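Local coordinates for B-type Cna protein (Enterococcus faecium, PDB 6FWY) that is of unknown function but, as a thioester-domain protein tethered to the cell wall, probably helps the bacterium attach covalently to host surfaces, at residues S88-A91 with K92-G95; A96-D99 with T100-W103; N128-A131 with A132-A135. All coordinates share one frame; numbering follows the deposited sequence.

Contact 1 of 3, residues S88-A91 with K92-G95; sequences SKTA and KELG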
ATOM      1  N   SER A  88       4.909  -9.029   9.112  1.00 39.21           N
ATOM      2  CA  SER A  88       5.900  -8.519   8.165  1.00 39.82           C
ATOM      3  C   SER A  88       7.287  -8.557   8.802  1.00 40.79           C
ATOM      4  O   SER A  88       8.248  -8.943   8.157  1.00 41.79           O
ATOM      5  CB  SER A  88       5.517  -7.107   7.726  1.00 38.79           C
ATOM      6  OG  SER A  88       6.562  -6.505   6.991  1.00 39.71           O
ATOM      7  N   LYS A  89       7.369  -8.170  10.076  1.00 40.01           N
ATOM      8  CA  LYS A  89       8.561  -8.396  10.882  1.00 40.99           C
ATOM      9  C   LYS A  89       8.328  -9.584  11.816  1.00 40.71           C
ATOM     10  O   LYS A  89       7.197  -9.786  12.319  1.00 38.97           O
ATOM     11  CB  LYS A  89       8.872  -7.158  11.715  1.00 41.00           C
ATOM     12  CG  LYS A  89       9.074  -5.898  10.889  1.00 41.18           C
ATOM     13  CD  LYS A  89      10.340  -5.974  10.033  1.00 42.45           C
ATOM     14  CE  LYS A  89      10.636  -4.679   9.362  1.00 42.86           C
ATOM     15  NZ  LYS A  89      11.893  -4.823   8.595  1.00 45.02           N
ATOM     16  N   THR A  90       9.398 -10.341  12.065  1.00 41.92           N
ATOM     17  CA  THR A  90       9.317 -11.510  12.935  1.00 42.95           C
ATOM     18  C   THR A  90       9.336 -11.085  14.395  1.00 42.77           C
ATOM     19  O   THR A  90       9.689  -9.954  14.725  1.00 42.49           O
ATOM     20  CB  THR A  90      10.521 -12.442  12.754  1.00 45.35           C
ATOM     21  OG1 THR A  90      11.721 -11.737  13.103  1.00 46.45           O
ATOM     22  CG2 THR A  90      10.620 -12.941  11.319  1.00 45.89           C
ATOM     23  N   ALA A  91       8.989 -12.018  15.274  1.00 43.15           N
ATOM     24  CA  ALA A  91       9.076 -11.819  16.713  1.00 42.54           C
ATOM     25  C   ALA A  91      10.492 -11.391  17.154  1.00 44.23           C
ATOM     26  O   ALA A  91      10.647 -10.411  17.905  1.00 44.24           O
ATOM     27  CB  ALA A  91       8.667 -13.098  17.425  1.00 43.00           C
ATOM     28  N   LYS A  92      11.508 -12.118  16.691  1.00 46.11           N
ATOM     29  CA  LYS A  92      12.908 -11.807  16.999  1.00 47.94           C
ATOM     30  C   LYS A  92      13.295 -10.361  16.633  1.00 47.57           C
ATOM     31  O   LYS A  92      13.895  -9.651  17.440  1.00 48.18           O
ATOM     32  CB  LYS A  92      13.853 -12.781  16.288  1.00 50.18           C
ATOM     33  CG  LYS A  92      15.323 -12.554  16.637  1.00 52.37           C
ATOM     34  CD  LYS A  92      16.262 -13.600  16.083  1.00 54.80           C
ATOM     35  CE  LYS A  92      17.707 -13.123  16.283  1.00 56.91           C
ATOM     36  NZ  LYS A  92      18.776 -14.039  15.784  1.00 59.82           N
ATOM     37  N   GLU A  93      12.953  -9.957  15.413  1.00 46.69           N
ATOM     38  CA  GLU A  93      13.205  -8.597  14.927  1.00 46.06           C
ATOM     39  C   GLU A  93      12.509  -7.515  15.742  1.00 43.88           C
ATOM     40  O   GLU A  93      13.054  -6.446  15.931  1.00 44.42           O
ATOM     41  CB  GLU A  93      12.759  -8.479  13.471  1.00 45.08           C
ATOM     42  CG  GLU A  93      13.665  -9.231  12.497  1.00 47.13           C
ATOM     43  CD  GLU A  93      13.112  -9.277  11.076  1.00 46.32           C
ATOM     44  OE1 GLU A  93      11.886  -9.175  10.878  1.00 44.69           O
ATOM     45  OE2 GLU A  93      13.939  -9.376  10.149  1.00 47.88           O
ATOM     46  N   LEU A  94      11.303  -7.803  16.213  1.00 42.28           N
ATOM     47  CA  LEU A  94      10.537  -6.867  17.046  1.00 41.34           C
ATOM     48  C   LEU A  94      10.904  -6.848  18.550  1.00 42.06           C
ATOM     49  O   LEU A  94      10.498  -5.936  19.265  1.00 41.58           O
ATOM     50  CB  LEU A  94       9.044  -7.139  16.888  1.00 39.75           C
ATOM     51  CG  LEU A  94       8.501  -6.972  15.466  1.00 39.11           C
ATOM     52  CD1 LEU A  94       7.093  -7.557  15.355  1.00 38.16           C
ATOM     53  CD2 LEU A  94       8.501  -5.527  15.020  1.00 38.07           C
ATOM     54  N   GLY A  95      11.656  -7.838  19.025  1.00 43.73           N
ATOM     55  CA  GLY A  95      11.983  -7.955  20.446  1.00 43.65           C
ATOM     56  C   GLY A  95      10.940  -8.729  21.236  1.00 42.80           C
ATOM     57  O   GLY A  95      11.074  -8.893  22.438  1.00 43.38           O
TER

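Contact 2 of 3, residues A96-D99 with T100-W103; sequences AGND and TEAW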
ATOM      1  N   ALA A  96       9.906  -9.221  20.556  1.00 42.07           N
ATOM      2  CA  ALA A  96       8.909 -10.087  21.166  1.00 41.06           C
ATOM      3  C   ALA A  96       9.496 -11.479  21.327  1.00 42.39           C
ATOM      4  O   ALA A  96      10.338 -11.892  20.553  1.00 43.61           O
ATOM      5  CB  ALA A  96       7.666 -10.129  20.295  1.00 39.59           C
ATOM      6  N   GLY A  97       9.059 -12.191  22.351  1.00 42.73           N
ATOM      7  CA  GLY A  97       9.528 -13.550  22.639  1.00 44.20           C
ATOM      8  C   GLY A  97       8.853 -14.654  21.848  1.00 43.95           C
ATOM      9  O   GLY A  97       9.366 -15.749  21.832  1.00 45.57           O
ATOM     10  N   ASN A  98       7.691 -14.374  21.264  1.00 42.95           N
ATOM     11  CA  ASN A  98       6.949 -15.339  20.427  1.00 43.13           C
ATOM     12  C   ASN A  98       5.957 -14.585  19.527  1.00 41.48           C
ATOM     13  O   ASN A  98       5.777 -13.377  19.686  1.00 40.03           O
ATOM     14  CB  ASN A  98       6.231 -16.378  21.297  1.00 43.55           C
ATOM     15  CG  ASN A  98       5.176 -15.763  22.208  1.00 42.65           C
ATOM     16  OD1 ASN A  98       4.235 -15.115  21.755  1.00 42.02           O
ATOM     17  ND2 ASN A  98       5.324 -15.963  23.499  1.00 43.21           N
ATOM     18  N   ASP A  99       5.312 -15.300  18.614  1.00 41.63           N
ATOM     19  CA  ASP A  99       4.369 -14.701  17.651  1.00 40.77           C
ATOM     20  C   ASP A  99       3.085 -14.111  18.247  1.00 38.97           C
ATOM     21  O   ASP A  99       2.510 -13.192  17.655  1.00 37.03           O
ATOM     22  CB  ASP A  99       3.995 -15.705  16.557  1.00 41.99           C
ATOM     23  CG  ASP A  99       5.171 -16.030  15.635  1.00 44.07           C
ATOM     24  OD1 ASP A  99       6.241 -15.382  15.756  1.00 45.40           O
ATOM     25  OD2 ASP A  99       5.056 -16.939  14.791  1.00 46.06           O
ATOM     26  N   THR A 100       2.637 -14.635  19.392  1.00 38.80           N
ATOM     27  CA  THR A 100       1.450 -14.092  20.073  1.00 37.25           C
ATOM     28  C   THR A 100       1.765 -12.718  20.641  1.00 35.84           C
ATOM     29  O   THR A 100       0.970 -11.805  20.490  1.00 34.10           O
ATOM     30  CB  THR A 100       0.944 -14.992  21.203  1.00 37.77           C
ATOM     31  OG1 THR A 100       0.667 -16.281  20.693  1.00 38.44           O
ATOM     32  CG2 THR A 100      -0.355 -14.442  21.790  1.00 36.87           C
ATOM     33  N   GLU A 101       2.924 -12.597  21.286  1.00 36.56           N
ATOM     34  CA  GLU A 101       3.405 -11.309  21.800  1.00 36.32           C
ATOM     35  C   GLU A 101       3.618 -10.291  20.676  1.00 35.79           C
ATOM     36  O   GLU A 101       3.268  -9.126  20.830  1.00 34.77           O
ATOM     37  CB  GLU A 101       4.713 -11.474  22.590  1.00 37.50           C
ATOM     38  CG  GLU A 101       4.550 -12.159  23.941  1.00 38.52           C
ATOM     39  CD  GLU A 101       5.853 -12.530  24.623  1.00 40.07           C
ATOM     40  OE1 GLU A 101       6.927 -11.967  24.271  1.00 40.57           O
ATOM     41  OE2 GLU A 101       5.799 -13.384  25.534  1.00 41.21           O
ATOM     42  N   ALA A 102       4.205 -10.737  19.563  1.00 36.19           N
ATOM     43  CA  ALA A 102       4.451  -9.854  18.407  1.00 35.96           C
ATOM     44  C   ALA A 102       3.133  -9.369  17.801  1.00 34.24           C
ATOM     45  O   ALA A 102       2.953  -8.181  17.563  1.00 33.86           O
ATOM     46  CB  ALA A 102       5.316 -10.551  17.362  1.00 37.00           C
ATOM     47  N   TRP A 103       2.211 -10.294  17.575  1.00 34.16           N
ATOM     48  CA  TRP A 103       0.882  -9.939  17.093  1.00 33.62           C
ATOM     49  C   TRP A 103       0.154  -8.966  18.036  1.00 33.77           C
ATOM     50  O   TRP A 103      -0.398  -7.962  17.578  1.00 33.99           O
ATOM     51  CB  TRP A 103       0.029 -11.188  16.876  1.00 33.20           C
ATOM     52  CG  TRP A 103      -1.449 -10.897  16.860  1.00 31.78           C
ATOM     53  CD1 TRP A 103      -2.151 -10.212  15.914  1.00 31.04           C
ATOM     54  CD2 TRP A 103      -2.384 -11.267  17.861  1.00 31.61           C
ATOM     55  NE1 TRP A 103      -3.472 -10.137  16.266  1.00 30.84           N
ATOM     56  CE2 TRP A 103      -3.646 -10.776  17.459  1.00 30.90           C
ATOM     57  CE3 TRP A 103      -2.276 -11.952  19.080  1.00 32.67           C
ATOM     58  CZ2 TRP A 103      -4.807 -10.963  18.222  1.00 31.39           C
ATOM     59  CZ3 TRP A 103      -3.421 -12.138  19.841  1.00 32.47           C
ATOM     60  CH2 TRP A 103      -4.675 -11.649  19.406  1.00 32.02           C
TER
HETATM   61  O   HOH W   1       3.603 -14.885  25.940  1.00 40.09           O

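Contact 3 of 3, residues N128-A131 with A132-A135; sequences NHTA and AETA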
ATOM      1  N   ASN A 128      -2.081 -12.319  34.681  1.00 37.48           N
ATOM      2  CA  ASN A 128      -1.866 -13.653  34.075  1.00 38.89           C
ATOM      3  C   ASN A 128      -0.557 -13.769  33.283  1.00 39.06           C
ATOM      4  O   ASN A 128      -0.308 -14.802  32.675  1.00 40.65           O
ATOM      5  CB  ASN A 128      -3.041 -14.011  33.135  1.00 38.64           C
ATOM      6  CG  ASN A 128      -4.345 -14.216  33.880  1.00 39.18           C
ATOM      7  OD1 ASN A 128      -4.363 -14.311  35.112  1.00 40.26           O
ATOM      8  ND2 ASN A 128      -5.456 -14.269  33.137  1.00 39.43           N
ATOM      9  N   HIS A 129       0.250 -12.706  33.255  1.00 38.55           N
ATOM     10  CA  HIS A 129       1.520 -12.723  32.532  1.00 38.63           C
ATOM     11  C   HIS A 129       2.623 -12.105  33.364  1.00 39.20           C
ATOM     12  O   HIS A 129       2.384 -11.191  34.174  1.00 39.19           O
ATOM     13  CB  HIS A 129       1.387 -12.016  31.176  1.00 37.99           C
ATOM     14  CG  HIS A 129       0.300 -12.587  30.309  1.00 37.43           C
ATOM     15  ND1 HIS A 129       0.472 -13.709  29.533  1.00 37.68           N
ATOM     16  CD2 HIS A 129      -0.990 -12.208  30.143  1.00 36.40           C
ATOM     17  CE1 HIS A 129      -0.663 -13.984  28.912  1.00 37.59           C
ATOM     18  NE2 HIS A 129      -1.568 -13.092  29.269  1.00 36.87           N
ATOM     19  N   THR A 130       3.845 -12.599  33.171  1.00 40.21           N
ATOM     20  CA  THR A 130       4.990 -12.141  33.972  1.00 40.50           C
ATOM     21  C   THR A 130       5.408 -10.747  33.480  1.00 40.33           C
ATOM     22  O   THR A 130       5.030 -10.320  32.376  1.00 39.99           O
ATOM     23  CB  THR A 130       6.201 -13.090  33.867  1.00 41.82           C
ATOM     24  OG1 THR A 130       6.675 -13.115  32.517  1.00 41.80           O
ATOM     25  CG2 THR A 130       5.841 -14.514  34.315  1.00 42.61           C
ATOM     26  N   ALA A 131       6.181 -10.054  34.311  1.00 40.78           N
ATOM     27  CA  ALA A 131       6.743  -8.770  33.949  1.00 40.33           C
ATOM     28  C   ALA A 131       7.632  -8.843  32.711  1.00 40.62           C
ATOM     29  O   ALA A 131       7.648  -7.907  31.920  1.00 40.18           O
ATOM     30  CB  ALA A 131       7.523  -8.195  35.117  1.00 40.91           C
ATOM     31  N   ALA A 132       8.365  -9.944  32.542  1.00 42.25           N
ATOM     32  CA  ALA A 132       9.253 -10.133  31.377  1.00 42.63           C
ATOM     33  C   ALA A 132       8.464 -10.287  30.079  1.00 42.06           C
ATOM     34  O   ALA A 132       8.851  -9.716  29.051  1.00 42.42           O
ATOM     35  CB  ALA A 132      10.192 -11.315  31.588  1.00 44.34           C
ATOM     36  N   GLU A 133       7.347 -11.026  30.131  1.00 41.49           N
ATOM     37  CA  GLU A 133       6.425 -11.140  28.982  1.00 40.53           C
ATOM     38  C   GLU A 133       5.898  -9.765  28.556  1.00 38.92           C
ATOM     39  O   GLU A 133       6.004  -9.361  27.404  1.00 37.19           O
ATOM     40  CB  GLU A 133       5.242 -12.064  29.304  1.00 40.70           C
ATOM     41  CG  GLU A 133       5.593 -13.548  29.351  1.00 42.80           C
ATOM     42  CD  GLU A 133       4.390 -14.432  29.684  1.00 43.39           C
ATOM     43  OE1 GLU A 133       3.728 -14.225  30.731  1.00 43.70           O
ATOM     44  OE2 GLU A 133       4.114 -15.359  28.907  1.00 44.61           O
ATOM     45  N   THR A 134       5.349  -9.033  29.532  1.00 38.13           N
ATOM     46  CA  THR A 134       4.780  -7.721  29.272  1.00 36.33           C
ATOM     47  C   THR A 134       5.857  -6.758  28.744  1.00 37.09           C
ATOM     48  O   THR A 134       5.581  -6.000  27.818  1.00 36.38           O
ATOM     49  CB  THR A 134       4.058  -7.197  30.534  1.00 36.01           C
ATOM     50  OG1 THR A 134       2.901  -8.018  30.756  1.00 34.99           O
ATOM     51  CG2 THR A 134       3.654  -5.721  30.414  1.00 34.74           C
ATOM     52  N   ALA A 135       7.069  -6.816  29.310  1.00 37.78           N
ATOM     53  CA  ALA A 135       8.180  -5.956  28.881  1.00 38.68           C
ATOM     54  C   ALA A 135       8.644  -6.209  27.426  1.00 38.84           C
ATOM     55  O   ALA A 135       8.998  -5.263  26.711  1.00 38.88           O
ATOM     56  CB  ALA A 135       9.356  -6.089  29.847  1.00 40.05           C
TER

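Contact 1 of 3, residues S88-A91 with K92-G95
Thr90 and Glu93 form a capping box at the start of helix 91-94, with Thr90 at the N-cap, and each side chain accepts from the backbone N of the other. A chi1 of 62° turns Thr90 OG1 to the first turn, where Glu93 N donates to it at 3.2 Å along a nearly straight path. Glu93 returns the bond: its extended side chain runs back past the threonine, and Glu93 OE1 takes the hydrogen of Thr90 N at 3.0 Å, from the anti side but 28° out of the carboxylate plane. The two side chains pass at a slant, with Glu93 CG 3.2 Å from Thr90 OG1. One turn on, Leu94 N donates to Thr90 O at 3.1 Å. Lys89 crosses both Glu93 and Leu94 at about a right angle. Its CB lies 3.7 Å from Leu94 CD2, and its CD is equally far from Glu93 OE1, while Lys89 NZ remains 4.9 Å from that oxygen, too far for direct pairing. The helix is short: Gly95 leaves it with positive phi in a Schellman motif, at backbone angles that suit glycine. Before it, Ser88 OG bonds to Lys83 O, near the end of helix 76-84; the helix itself leans on helix 99-113, Ala91 packing on Asp99 and Leu94 on Ala102.

Contact 2 of 3, residues A96-D99 with T100-W103
The side-chain amide of Asn98 and the carboxylate of Glu101 meet with their planes 56° apart, the two side chains crossing at about a right angle. Around the carboxylate, Gly97 N reaches Glu101 OE1 from above the plane, 38° out of it, at 2.9 Å. The amide brings Asn98 ND2 to 3.3 Å from Glu101 OE2, and a water joins the same two atoms, accepting from Asn98 ND2 and donating to Glu101 OE2 at 2.7 Å. At the other end of the amide, Asn98 OD1 caps helix 99-113: Glu101 N donates to it at 2.9 Å, almost straight though tilted from the amide plane, and Thr100 N adds a weak, strongly bent bond to the same oxygen. A chi1 of 63° folds the Asn98 amide back over the helix start, within range of both N-H groups. The backbone takes over from there, Ala102 N bonding to Asn98 O and Trp103 N to Asp99 O. Ala96 CB also lies 3.8 Å from Ala102 CB, a small apolar contact. Glu101 OE1 also forms a salt bridge with Arg136 of helix 131-150, and a bound tetraethylene glycol, probably from the crystallisation liquor, accepts from Asn98 ND2. The buried carboxylate thus has a backbone N-H, an arginine and a water as partners, which would probably favour its ionised form, while Asn98 supplies the acceptor that the first turn of the helix lacks.

Contact 3 of 3, residues N128-A131 with A132-A135
His129 and Glu133 cross at about a right angle, the imidazole and carboxylate planes 54° apart, so they do not stack. The carboxylate comes to the ring's edge: Glu133 CD lies in the ring plane and Glu133 OE1 near it, 3.5 Å from His129 ND1. The same oxygen is 3.2 Å from His129 CB. Its hydrogen bond, however, goes to the next residue, Thr130 N donating to Glu133 OE1 at 2.9 Å and meeting the anti lone pair. To get there Glu133 stretches out beyond CG and passes the side chain of Thr130, again at roughly a right angle. Thr130 OG1 completes a capping box at the start of helix 131-150: with chi1 near 63° it turns to the first turn and accepts from Glu133 N at 3.2 Å, close to straight. Regular helical bonds follow, Thr134 N to Thr130 O at 3.1 Å and Ala135 N to Ala131 O at 2.9 Å. The polar ends of two residues look elsewhere: His129 NE2 bonds to Asp22, which also takes Asn128 ND2, and Thr134 OG1 bonds to Tyr24 O. The imidazole ring also meets the rings of Tyr24 and His126. Carboxylates therefore approach the imidazole from two directions, Asp22 at NE2 and Glu133 beside ND1, and their combined charge would probably raise the histidine's affinity for a proton.

All three contacts are helix starts within the thioester domain, on the same side of the chain's centre. Contacts 1 and 2 are consecutive: residues 88-95 cap the short helix 91-94, and residues 96-103 turn at once into helix 99-113, their centres about 8 Å apart. Contact 3 follows later in the chain, after strand 122-123, and opens helix 131-150; its centre lies about 12 Å from that of contact 2 and 18 Å from that of contact 1. Contact 2 touches both others, through Ala91 and Leu94 on one hand and Glu133 on the other. The three helix starts thus form one cluster at one end of the elongated chain.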